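Local atomic coordinates of ribosome hibernation protein YHBH (Vibrio cholerae serotype O1, PDB entry 4HEI), a protein that probably acts as a hibernation promoting factor that binds the small ribosomal subunit, associates with 100S ribosome dimers and inhibits translation in stationary phase. Residues 22-27 and 37-42; 51-56 and 60-65. One frame throughout, in Å; residues are numbered along the deposited sequence.

Contact 1: 22-27 and 37-42; sequences SKFDKL and VQVILR
Phe-24 reaches from helix 14-27 down to Val-37 and Val-39 on strand 34-44, and one ring makes the whole of this contact. Its CB points toward the strand; CB is the stalk, and the ring begins at CG, crossing a gap of 9.3 Å between Phe-24 CA and Val-37 CA. Placing CG anti to the carbonyl carbon (chi1 -82°) directs the far end of the ring at the two valines. Phe-24 CE1 lies 3.9 Å from Val-37 CG1. That methyl sits over the ring face as a CH-pi contact, 4.3 Å from the Phe-24 centroid. Val-39 CG2 approaches obliquely, 3.9 Å from Phe-24 CE2, the two side chains running past each other in opposite directions, while CZ at the tip lies between the two methyls. Val-37 and Val-39 alternate with Gln-38, whose side chain leaves from the other face of the strand; there its NE2 makes a strongly bent hydrogen bond (135° at the hydrogen) to Val-39 O, from above the carbonyl plane, and another to Asn-4. The contact is thus a buried, purely apolar helix-on-sheet packing within the beta-alpha-beta unit of strand 2-8, helix 14-27 and strand 34-44. Phe-24 also touches Ile-3 of strand 2-8, Leu-54 of strand 47-56 and Leu-81 of helix 70-91, so the ring lies where both helices meet the sheet.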
ATOM      1  N   SER A  22       5.776   8.142  -1.873  1.00 25.67           N
ATOM      2  CA  SER A  22       5.659   9.184  -0.865  1.00 27.87           C
ATOM      3  C   SER A  22       4.998   8.642   0.405  1.00 26.46           C
ATOM      4  O   SER A  22       5.509   8.827   1.516  1.00 24.22           O
ATOM      5  CB  SER A  22       4.841  10.354  -1.425  1.00 29.17           C
ATOM      6  OG  SER A  22       4.711  11.384  -0.465  1.00 34.87           O
ATOM      7  N   LYS A  23       3.866   7.964   0.237  1.00 25.73           N
ATOM      8  CA  LYS A  23       3.128   7.400   1.366  1.00 25.28           C
ATOM      9  C   LYS A  23       3.956   6.390   2.165  1.00 24.38           C
ATOM     10  O   LYS A  23       3.922   6.388   3.395  1.00 22.35           O
ATOM     11  CB  LYS A  23       1.846   6.717   0.871  1.00 27.42           C
ATOM     12  CG  LYS A  23       0.941   7.607   0.032  1.00 30.95           C
ATOM     13  CD  LYS A  23       0.315   8.728   0.849  1.00 32.94           C
ATOM     14  CE  LYS A  23      -0.679   8.182   1.856  1.00 33.73           C
ATOM     15  NZ  LYS A  23      -1.445   9.266   2.525  1.00 37.83           N
ATOM     16  N   PHE A  24       4.692   5.526   1.469  1.00 23.33           N
ATOM     17  CA  PHE A  24       5.503   4.519   2.139  1.00 25.55           C
ATOM     18  C   PHE A  24       6.762   5.083   2.788  1.00 26.19           C
ATOM     19  O   PHE A  24       7.232   4.559   3.798  1.00 26.40           O
ATOM     20  CB  PHE A  24       5.825   3.380   1.170  1.00 27.50           C
ATOM     21  CG  PHE A  24       4.713   2.380   1.052  1.00 28.96           C
ATOM     22  CD1 PHE A  24       4.573   1.368   1.997  1.00 29.22           C
ATOM     23  CD2 PHE A  24       3.763   2.490   0.043  1.00 29.62           C
ATOM     24  CE1 PHE A  24       3.500   0.479   1.938  1.00 29.19           C
ATOM     25  CE2 PHE A  24       2.686   1.609  -0.022  1.00 31.69           C
ATOM     26  CZ  PHE A  24       2.554   0.601   0.929  1.00 29.09           C
ATOM     27  N   ASP A  25       7.284   6.180   2.249  1.00 24.12           N
ATOM     28  CA  ASP A  25       8.448   6.801   2.867  1.00 23.84           C
ATOM     29  C   ASP A  25       8.042   7.380   4.227  1.00 24.19           C
ATOM     30  O   ASP A  25       8.833   7.376   5.166  1.00 25.06           O
ATOM     31  CB  ASP A  25       9.032   7.906   1.979  1.00 24.20           C
ATOM     32  CG  ASP A  25       9.915   7.355   0.878  1.00 26.41           C
ATOM     33  OD1 ASP A  25      10.313   6.178   0.973  1.00 26.31           O
ATOM     34  OD2 ASP A  25      10.226   8.104  -0.071  1.00 28.80           O
ATOM     35  N   LYS A  26       6.810   7.869   4.341  1.00 22.60           N
ATOM     36  CA  LYS A  26       6.352   8.418   5.611  1.00 26.08           C
ATOM     37  C   LYS A  26       6.138   7.282   6.599  1.00 24.82           C
ATOM     38  O   LYS A  26       6.537   7.352   7.765  1.00 24.70           O
ATOM     39  CB  LYS A  26       5.038   9.182   5.433  1.00 27.05           C
ATOM     40  CG  LYS A  26       5.147  10.442   4.592  1.00 30.64           C
ATOM     41  CD  LYS A  26       3.832  11.208   4.600  1.00 34.89           C
ATOM     42  CE  LYS A  26       3.944  12.514   3.840  1.00 36.46           C
ATOM     43  NZ  LYS A  26       5.000  13.391   4.417  1.00 40.42           N
ATOM     44  N   LEU A  27       5.510   6.224   6.102  1.00 24.71           N
ATOM     45  CA  LEU A  27       5.203   5.038   6.882  1.00 25.29           C
ATOM     46  C   LEU A  27       6.415   4.371   7.541  1.00 24.65           C
ATOM     47  O   LEU A  27       6.358   3.982   8.710  1.00 23.83           O
ATOM     48  CB  LEU A  27       4.499   4.023   5.978  1.00 29.57           C
ATOM     49  CG  LEU A  27       3.910   2.784   6.643  1.00 32.36           C
ATOM     50  CD1 LEU A  27       2.749   3.212   7.530  1.00 33.76           C
ATOM     51  CD2 LEU A  27       3.431   1.806   5.583  1.00 33.33           C
ATOM     52  N   VAL A  37       7.836  -5.018  -0.098  1.00 24.20           N
ATOM     53  CA  VAL A  37       6.501  -4.450  -0.221  1.00 21.19           C
ATOM     54  C   VAL A  37       6.000  -4.623  -1.649  1.00 19.26           C
ATOM     55  O   VAL A  37       6.723  -4.348  -2.608  1.00 19.27           O
ATOM     56  CB  VAL A  37       6.490  -2.937   0.098  1.00 21.46           C
ATOM     57  CG1 VAL A  37       5.102  -2.359  -0.161  1.00 19.68           C
ATOM     58  CG2 VAL A  37       6.912  -2.699   1.547  1.00 19.92           C
ATOM     59  N   GLN A  38       4.766  -5.099  -1.789  1.00 18.54           N
ATOM     60  CA  GLN A  38       4.165  -5.249  -3.105  1.00 17.07           C
ATOM     61  C   GLN A  38       2.900  -4.410  -3.131  1.00 16.72           C
ATOM     62  O   GLN A  38       2.136  -4.400  -2.171  1.00 15.46           O
ATOM     63  CB  GLN A  38       3.783  -6.694  -3.399  1.00 19.87           C
ATOM     64  CG  GLN A  38       3.049  -6.869  -4.726  1.00 23.04           C
ATOM     65  CD  GLN A  38       3.938  -6.581  -5.935  1.00 26.82           C
ATOM     66  OE1 GLN A  38       5.050  -7.109  -6.036  1.00 28.97           O
ATOM     67  NE2 GLN A  38       3.445  -5.761  -6.860  1.00 21.78           N
ATOM     68  N   VAL A  39       2.690  -3.703  -4.230  1.00 15.85           N
ATOM     69  CA  VAL A  39       1.510  -2.885  -4.390  1.00 16.07           C
ATOM     70  C   VAL A  39       0.957  -3.163  -5.773  1.00 15.57           C
ATOM     71  O   VAL A  39       1.709  -3.257  -6.741  1.00 18.04           O
ATOM     72  CB  VAL A  39       1.830  -1.363  -4.275  1.00 14.30           C
ATOM     73  CG1 VAL A  39       0.570  -0.535  -4.581  1.00 17.08           C
ATOM     74  CG2 VAL A  39       2.317  -1.045  -2.870  1.00 15.30           C
ATOM     75  N   ILE A  40      -0.356  -3.331  -5.850  1.00 14.90           N
ATOM     76  CA  ILE A  40      -1.020  -3.563  -7.121  1.00 16.34           C
ATOM     77  C   ILE A  40      -2.167  -2.573  -7.254  1.00 17.20           C
ATOM     78  O   ILE A  40      -3.023  -2.470  -6.370  1.00 17.90           O
ATOM     79  CB  ILE A  40      -1.590  -4.994  -7.233  1.00 17.68           C
ATOM     80  CG1 ILE A  40      -0.455  -6.018  -7.229  1.00 19.15           C
ATOM     81  CG2 ILE A  40      -2.378  -5.140  -8.529  1.00 16.28           C
ATOM     82  CD1 ILE A  40      -0.935  -7.441  -7.413  1.00 21.17           C
ATOM     83  N   LEU A  41      -2.170  -1.843  -8.364  1.00 18.73           N
ATOM     84  CA  LEU A  41      -3.210  -0.866  -8.654  1.00 19.80           C
ATOM     85  C   LEU A  41      -3.950  -1.403  -9.872  1.00 20.37           C
ATOM     86  O   LEU A  41      -3.333  -1.722 -10.882  1.00 21.04           O
ATOM     87  CB  LEU A  41      -2.593   0.498  -8.974  1.00 18.82           C
ATOM     88  CG  LEU A  41      -1.634   1.054  -7.909  1.00 16.91           C
ATOM     89  CD1 LEU A  41      -1.215   2.461  -8.286  1.00 20.56           C
ATOM     90  CD2 LEU A  41      -2.303   1.047  -6.552  1.00 16.56           C
ATOM     91  N   ARG A  42      -5.264  -1.533  -9.764  1.00 22.73           N
ATOM     92  CA  ARG A  42      -6.026  -2.048 -10.885  1.00 24.36           C
ATOM     93  C   ARG A  42      -7.438  -1.503 -10.918  1.00 26.40           C
ATOM     94  O   ARG A  42      -7.926  -0.929  -9.944  1.00 25.99           O
ATOM     95  CB  ARG A  42      -6.061  -3.578 -10.847  1.00 25.25           C
ATOM     96  CG  ARG A  42      -6.736  -4.156  -9.615  1.00 24.71           C
ATOM     97  CD  ARG A  42      -6.701  -5.682  -9.627  1.00 25.02           C
ATOM     98  NE  ARG A  42      -7.234  -6.240  -8.383  1.00 21.73           N
ATOM     99  CZ  ARG A  42      -8.488  -6.648  -8.210  1.00 23.93           C
ATOM    100  NH1 ARG A  42      -9.364  -6.582  -9.206  1.00 26.37           N
ATOM    101  NH2 ARG A  42      -8.876  -7.100  -7.026  1.00 23.74           N
TER

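Contact 2: 51-56 and 60-65. With 3CO (cobalt (III) ion), chain C; 3CO (cobalt (III) ion), chain D.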
ATOM      1  N   GLU A  51      -4.048  -2.549  -3.852  1.00 13.08           N
ATOM      2  CA  GLU A  51      -3.713  -3.709  -3.042  1.00 14.39           C
ATOM      3  C   GLU A  51      -2.282  -3.594  -2.545  1.00 11.13           C
ATOM      4  O   GLU A  51      -1.413  -3.054  -3.242  1.00 14.75           O
ATOM      5  CB  GLU A  51      -3.809  -4.994  -3.872  1.00 12.84           C
ATOM      6  CG  GLU A  51      -5.147  -5.256  -4.560  1.00 13.82           C
ATOM      7  CD  GLU A  51      -5.130  -6.539  -5.375  1.00 16.17           C
ATOM      8  OE1 GLU A  51      -6.179  -6.901  -5.953  1.00 17.04           O
ATOM      9  OE2 GLU A  51      -4.066  -7.192  -5.443  1.00 15.79           O
ATOM     10  N   ALA A  52      -2.028  -4.112  -1.349  1.00 13.55           N
ATOM     11  CA  ALA A  52      -0.675  -4.091  -0.804  1.00 15.42           C
ATOM     12  C   ALA A  52      -0.401  -5.231   0.167  1.00 16.15           C
ATOM     13  O   ALA A  52      -1.280  -5.657   0.932  1.00 16.26           O
ATOM     14  CB  ALA A  52      -0.395  -2.749  -0.111  1.00 16.14           C
ATOM     15  N   THR A  53       0.828  -5.731   0.119  1.00 16.05           N
ATOM     16  CA  THR A  53       1.278  -6.778   1.013  1.00 15.39           C
ATOM     17  C   THR A  53       2.617  -6.299   1.540  1.00 15.74           C
ATOM     18  O   THR A  53       3.535  -6.024   0.759  1.00 15.21           O
ATOM     19  CB  THR A  53       1.492  -8.130   0.287  1.00 13.98           C
ATOM     20  OG1 THR A  53       0.285  -8.515  -0.381  1.00 14.42           O
ATOM     21  CG2 THR A  53       1.862  -9.215   1.292  1.00 17.23           C
ATOM     22  N   LEU A  54       2.713  -6.161   2.853  1.00 16.69           N
ATOM     23  CA  LEU A  54       3.951  -5.725   3.476  1.00 17.44           C
ATOM     24  C   LEU A  54       4.549  -6.911   4.227  1.00 18.53           C
ATOM     25  O   LEU A  54       3.874  -7.562   5.030  1.00 18.95           O
ATOM     26  CB  LEU A  54       3.691  -4.583   4.460  1.00 20.89           C
ATOM     27  CG  LEU A  54       2.816  -3.392   4.056  1.00 23.57           C
ATOM     28  CD1 LEU A  54       2.981  -2.284   5.094  1.00 23.26           C
ATOM     29  CD2 LEU A  54       3.193  -2.890   2.682  1.00 24.43           C
ATOM     30  N   HIS A  55       5.810  -7.202   3.946  1.00 16.89           N
ATOM     31  CA  HIS A  55       6.497  -8.299   4.605  1.00 20.07           C
ATOM     32  C   HIS A  55       7.376  -7.689   5.684  1.00 20.47           C
ATOM     33  O   HIS A  55       8.392  -7.055   5.395  1.00 22.23           O
ATOM     34  CB  HIS A  55       7.314  -9.067   3.574  1.00 15.89           C
ATOM     35  CG  HIS A  55       6.483  -9.636   2.459  1.00 19.27           C
ATOM     36  ND1 HIS A  55       6.048 -10.946   2.444  1.00 16.08           N
ATOM     37  CD2 HIS A  55       5.967  -9.056   1.350  1.00 17.47           C
ATOM     38  CE1 HIS A  55       5.298 -11.146   1.373  1.00 18.65           C
ATOM     39  NE2 HIS A  55       5.232 -10.014   0.693  1.00 21.06           N
ATOM     40  N   VAL A  56       6.956  -7.875   6.930  1.00 22.12           N
ATOM     41  CA  VAL A  56       7.663  -7.337   8.084  1.00 27.35           C
ATOM     42  C   VAL A  56       8.274  -8.477   8.891  1.00 30.10           C
ATOM     43  O   VAL A  56       8.043  -9.650   8.598  1.00 30.44           O
ATOM     44  CB  VAL A  56       6.699  -6.535   8.989  1.00 26.98           C
ATOM     45  CG1 VAL A  56       6.020  -5.435   8.184  1.00 27.28           C
ATOM     46  CG2 VAL A  56       5.654  -7.462   9.587  1.00 28.16           C
ATOM     47  N   GLU A  60       3.113 -10.717   8.010  1.00 19.99           N
ATOM     48  CA  GLU A  60       2.651 -10.069   6.796  1.00 21.20           C
ATOM     49  C   GLU A  60       1.472  -9.196   7.124  1.00 19.83           C
ATOM     50  O   GLU A  60       0.645  -9.538   7.970  1.00 21.46           O
ATOM     51  CB  GLU A  60       2.187 -11.081   5.754  1.00 21.50           C
ATOM     52  CG  GLU A  60       3.262 -11.670   4.896  1.00 24.36           C
ATOM     53  CD  GLU A  60       2.672 -12.599   3.855  1.00 22.89           C
ATOM     54  OE1 GLU A  60       1.836 -13.442   4.229  1.00 25.40           O
ATOM     55  OE2 GLU A  60       3.036 -12.482   2.671  1.00 25.86           O
ATOM     56  N   ILE A  61       1.400  -8.071   6.431  1.00 18.36           N
ATOM     57  CA  ILE A  61       0.317  -7.123   6.573  1.00 18.09           C
ATOM     58  C   ILE A  61      -0.259  -7.032   5.168  1.00 17.77           C
ATOM     59  O   ILE A  61       0.469  -6.761   4.201  1.00 18.69           O
ATOM     60  CB  ILE A  61       0.832  -5.739   7.020  1.00 20.79           C
ATOM     61  CG1 ILE A  61       1.492  -5.856   8.397  1.00 25.13           C
ATOM     62  CG2 ILE A  61      -0.317  -4.734   7.049  1.00 17.05           C
ATOM     63  CD1 ILE A  61       0.560  -6.343   9.485  1.00 28.15           C
ATOM     64  N   HIS A  62      -1.557  -7.284   5.053  1.00 16.43           N
ATOM     65  CA  HIS A  62      -2.209  -7.254   3.754  1.00 14.98           C
ATOM     66  C   HIS A  62      -3.548  -6.537   3.823  1.00 15.88           C
ATOM     67  O   HIS A  62      -4.281  -6.659   4.807  1.00 16.30           O
ATOM     68  CB  HIS A  62      -2.388  -8.696   3.231  1.00 15.37           C
ATOM     69  CG  HIS A  62      -3.287  -8.814   2.035  1.00 14.90           C
ATOM     70  ND1 HIS A  62      -4.656  -8.928   2.143  1.00 18.09           N
ATOM     71  CD2 HIS A  62      -3.015  -8.816   0.708  1.00 15.52           C
ATOM     72  CE1 HIS A  62      -5.189  -8.993   0.936  1.00 16.24           C
ATOM     73  NE2 HIS A  62      -4.216  -8.928   0.046  1.00 14.65           N
ATOM     74  N   ALA A  63      -3.838  -5.769   2.783  1.00 16.26           N
ATOM     75  CA  ALA A  63      -5.100  -5.056   2.699  1.00 17.16           C
ATOM     76  C   ALA A  63      -5.374  -4.543   1.295  1.00 15.96           C
ATOM     77  O   ALA A  63      -4.459  -4.376   0.493  1.00 14.67           O
ATOM     78  CB  ALA A  63      -5.102  -3.893   3.682  1.00 18.32           C
ATOM     79  N   HIS A  64      -6.652  -4.312   1.014  1.00 16.36           N
ATOM     80  CA  HIS A  64      -7.110  -3.771  -0.256  1.00 15.69           C
ATOM     81  C   HIS A  64      -8.029  -2.612   0.112  1.00 16.37           C
ATOM     82  O   HIS A  64      -8.614  -2.598   1.199  1.00 17.38           O
ATOM     83  CB  HIS A  64      -7.968  -4.770  -1.040  1.00 14.53           C
ATOM     84  CG  HIS A  64      -7.227  -5.964  -1.553  1.00 18.20           C
ATOM     85  ND1 HIS A  64      -7.792  -6.850  -2.443  1.00 17.79           N
ATOM     86  CD2 HIS A  64      -5.983  -6.432  -1.293  1.00 17.64           C
ATOM     87  CE1 HIS A  64      -6.930  -7.814  -2.709  1.00 17.84           C
ATOM     88  NE2 HIS A  64      -5.825  -7.583  -2.023  1.00 19.04           N
ATOM     89  N   ALA A  65      -8.171  -1.666  -0.807  1.00 18.35           N
ATOM     90  CA  ALA A  65      -9.062  -0.525  -0.623  1.00 19.01           C
ATOM     91  C   ALA A  65      -9.507  -0.111  -2.020  1.00 20.91           C
ATOM     92  O   ALA A  65      -8.740  -0.229  -2.980  1.00 19.94           O
ATOM     93  CB  ALA A  65      -8.329   0.626   0.076  1.00 17.88           C
TER
HETATM   94 CO   3CO C 102      -4.392  -8.855  -2.018  1.00 14.78          CO
HETATM   95 CO   3CO D 101       6.752 -12.693   3.161  1.00 18.73          CO
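Glu-51 and His-64 face each other as a non-hydrogen-bonded pair of an antiparallel hairpin, their side chains side by side and pointing the same way. With CG anti to its carbonyl carbon and the chain extended beyond (chi2 179°), Glu-51 lays its CG over the centre of the imidazole, 3.5 Å from the His-64 centroid. The carboxylate follows, stacked within 6° of the ring plane, and its OE1 is held by Arg-42. This leaves the ring edge for metal: His-64 NE2 binds a cobalt ion at 1.9 Å. His-62 takes a different first torsion, CG anti to the backbone N (chi1 168°), and brings its own NE2 to the same ion at 2.1 Å, so two residues of one strand, both on this face, chelate it, with one further ligand atom from outside the hairpin segments. Thr-53 OG1 lies at the edge of the His-62 ring, in its plane, 3.5 Å from His-62 CD2. Further along, His-55 ND1 binds a second cobalt ion at 2.0 Å, and Glu-60 runs alongside that ring with its carboxylate turned obliquely to it. On the opposite face Leu-54 and Ile-61 pack through their CB atoms, beside Ala-52 and Ala-63. Both pairs exchange two backbone hydrogen bonds, the straightest being Leu-54 N to Ile-61 O at 2.7 Å. The hairpin joins strand 47-56, which continues the sheet to strand 34-44, to the outermost strand 59-67; its apolar face lies under helix 70-91, met by Leu-77 and Leu-81, and Leu-54 also reaches helix 14-27.

Contact 1 is core and apolar, a helix resting on the sheet through one aromatic ring; contact 2 lies within the sheet itself, combining backbone pairing with a buried apolar face and a polar, metal-binding face. Strands 34-44 and 47-56 are neighbours, so the two contacts meet directly. On the helix-covered side Leu-54 CD2 packs 3.5 Å from Phe-24 CE1 and equally close to Val-37 CG1, making one continuous core. On the other side Arg-42 NE forms a salt bridge of 2.7 Å with Glu-51 OE1. The pair illustrates how a beta-alpha-beta-beta-beta-alpha fold separates its chemistry: apolar beneath the helices, charged and histidine-rich on the opposite face.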